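Local coordinates for discoidin-2 (Dictyostelium discoideum, PDB 2VMD), which binds galactose and N-acetylgalactosamine as a homotrimeric lectin and may be needed for spore formation and spore coat assembly, at residues A[172-177]-A[243-248]. Numbering follows the deposited sequence.
With MBG (methyl beta-D-galactopyranoside), chain D.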
# COMPACT_ATOMS: atom_id res chain seq x y z
N GLY A 172 -25.05 25.46 13.28
CA GLY A 172 -25.23 26.49 12.26
C GLY A 172 -26.48 27.35 12.43
O GLY A 172 -26.73 28.27 11.63
N ASP A 173 -27.26 27.05 13.47
CA ASP A 173 -28.43 27.85 13.82
C ASP A 173 -28.76 27.76 15.32
O ASP A 173 -27.99 27.17 16.10
CB ASP A 173 -29.65 27.50 12.94
CG ASP A 173 -30.26 26.17 13.29
OD1 ASP A 173 -29.91 25.56 14.35
OD2 ASP A 173 -31.13 25.72 12.50
N ARG A 174 -29.89 28.35 15.73
CA ARG A 174 -30.20 28.45 17.17
C ARG A 174 -31.08 27.33 17.71
O ARG A 174 -31.77 27.55 18.71
CB ARG A 174 -30.80 29.81 17.55
CG ARG A 174 -30.08 31.02 16.97
CD ARG A 174 -28.71 31.28 17.61
NE ARG A 174 -27.64 30.38 17.14
CZ ARG A 174 -26.94 30.53 16.02
NH1 ARG A 174 -27.19 31.55 15.20
NH2 ARG A 174 -25.98 29.66 15.72
N SER A 175 -31.02 26.16 17.08
CA SER A 175 -31.86 25.00 17.45
C SER A 175 -31.74 24.54 18.89
O SER A 175 -32.71 24.03 19.50
CB SER A 175 -31.47 23.81 16.58
OG SER A 175 -31.81 24.08 15.24
N LEU A 176 -30.52 24.63 19.42
CA LEU A 176 -30.26 24.17 20.77
C LEU A 176 -30.18 25.34 21.75
O LEU A 176 -29.83 25.14 22.90
CB LEU A 176 -28.98 23.33 20.83
CG LEU A 176 -29.00 21.88 20.35
CD1 LEU A 176 -27.78 21.13 20.93
CD2 LEU A 176 -30.34 21.13 20.68
N ASN A 177 -30.50 26.55 21.26
CA ASN A 177 -30.26 27.76 22.05
C ASN A 177 -31.34 28.13 23.09
O ASN A 177 -31.33 29.25 23.60
CB ASN A 177 -30.00 28.94 21.14
CG ASN A 177 -29.25 30.05 21.84
OD1 ASN A 177 -28.27 29.82 22.55
ND2 ASN A 177 -29.70 31.29 21.62
N VAL A 243 -27.32 26.18 23.96
CA VAL A 243 -26.14 26.02 23.10
C VAL A 243 -26.44 26.83 21.85
O VAL A 243 -27.39 26.52 21.13
CB VAL A 243 -25.89 24.55 22.75
CG1 VAL A 243 -24.73 24.42 21.72
CG2 VAL A 243 -25.64 23.70 24.02
N TYR A 244 -25.61 27.86 21.62
CA TYR A 244 -25.71 28.79 20.48
C TYR A 244 -25.12 28.18 19.21
O TYR A 244 -25.76 28.23 18.13
CB TYR A 244 -25.05 30.12 20.82
CG TYR A 244 -25.34 31.29 19.90
CD1 TYR A 244 -26.27 32.26 20.26
CD2 TYR A 244 -24.64 31.44 18.69
CE1 TYR A 244 -26.53 33.35 19.41
CE2 TYR A 244 -24.87 32.53 17.86
CZ TYR A 244 -25.82 33.47 18.22
OH TYR A 244 -26.05 34.55 17.38
N ASP A 245 -23.94 27.56 19.33
CA ASP A 245 -23.36 26.78 18.23
C ASP A 245 -22.32 25.83 18.78
O ASP A 245 -21.71 26.11 19.81
CB ASP A 245 -22.70 27.72 17.22
CG ASP A 245 -22.57 27.11 15.79
OD1 ASP A 245 -23.18 26.06 15.47
OD2 ASP A 245 -21.86 27.74 14.96
N LEU A 246 -22.07 24.73 18.04
CA LEU A 246 -20.99 23.80 18.34
C LEU A 246 -20.44 23.37 16.98
O LEU A 246 -21.21 23.29 16.02
CB LEU A 246 -21.53 22.55 19.07
CG LEU A 246 -21.90 22.55 20.56
CD1 LEU A 246 -22.67 21.24 20.97
CD2 LEU A 246 -20.69 22.80 21.43
N THR A 247 -19.13 23.19 16.87
CA THR A 247 -18.52 22.66 15.62
C THR A 247 -17.62 21.45 15.95
O THR A 247 -16.84 21.53 16.89
CB THR A 247 -17.67 23.73 14.89
OG1 THR A 247 -18.47 24.90 14.65
CG2 THR A 247 -17.07 23.21 13.53
N PHE A 248 -17.74 20.38 15.15
CA PHE A 248 -16.88 19.20 15.22
C PHE A 248 -16.13 19.01 13.89
O PHE A 248 -16.72 19.21 12.81
CB PHE A 248 -17.71 17.95 15.49
CG PHE A 248 -18.26 17.88 16.87
CD1 PHE A 248 -17.54 17.27 17.90
CD2 PHE A 248 -19.51 18.44 17.18
CE1 PHE A 248 -18.05 17.22 19.20
CE2 PHE A 248 -20.03 18.37 18.48
CZ PHE A 248 -19.29 17.77 19.48
C1 MBG D . -23.56 37.08 20.96
C2 MBG D . -22.41 36.34 20.25
C3 MBG D . -22.86 34.92 19.93
C4 MBG D . -23.34 34.21 21.20
C5 MBG D . -24.40 35.09 21.89
C6 MBG D . -24.88 34.45 23.19
C7 MBG D . -21.87 38.76 21.29
O1 MBG D . -23.29 38.47 21.22
O2 MBG D . -21.99 36.95 19.03
O3 MBG D . -21.79 34.22 19.28
O4 MBG D . -22.23 33.98 22.09
O5 MBG D . -23.87 36.38 22.20
O6 MBG D . -26.06 35.13 23.64
O HOH W 1 -28.15 26.00 18.66
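Gly172 N gives a nearly straight hydrogen bond of 2.9 Å to Asp245 OD1, arriving above the carboxylate plane; the other oxygen of Asp245 is held in a salt bridge with Lys207. Asp173 CB points away from the strand, and OD1 accepts from both Ser175 N and Ser175 OG, the backbone bond closing an Asx turn, while its OD2 pairs with Arg187. Arg174 makes the most extensive side-chain contact of its segment. Its chain folds back at chi2 (-72°) and chi3 (77°), which lays the guanidinium flat on the Tyr244 ring, planes 3° apart, with Arg174 CZ 3.8 Å from the ring centroid in a cation-pi stack. CD rests on the same face in a CH-pi contact. Arg174 NE and Arg174 NH2 both donate side-on to Tyr244 O, at 3.0 and 2.8 Å, and so fix the rotation of the stacked group. Tyr244 and Asp245 together form a classic beta bulge facing Asp209. Leu176 O accepts Val243 N at 2.9 Å, and Leu176 CB packs on Val243 CB. A water bridges the turn to the strand, accepting from Leu176 N and lying 2.6 Å from Val243 O. Asn177 closes the type I turn begun at Arg174 and sets its amide steeply to the Tyr244 ring, Asn177 ND2 3.8 Å from Tyr244 CD1. On the opposite face of that ring from Arg174 lies methyl beta-D-galactopyranoside, its C4 3.6 Å from Tyr244 CD1. Asp209 of the same chain, with Arg218 and Trp238 of a neighbouring subunit, hydrogen-bonds the sugar; the arginine-backed tyrosine thus forms an aromatic platform in the intersubunit galactose site of the H-type lectin domain.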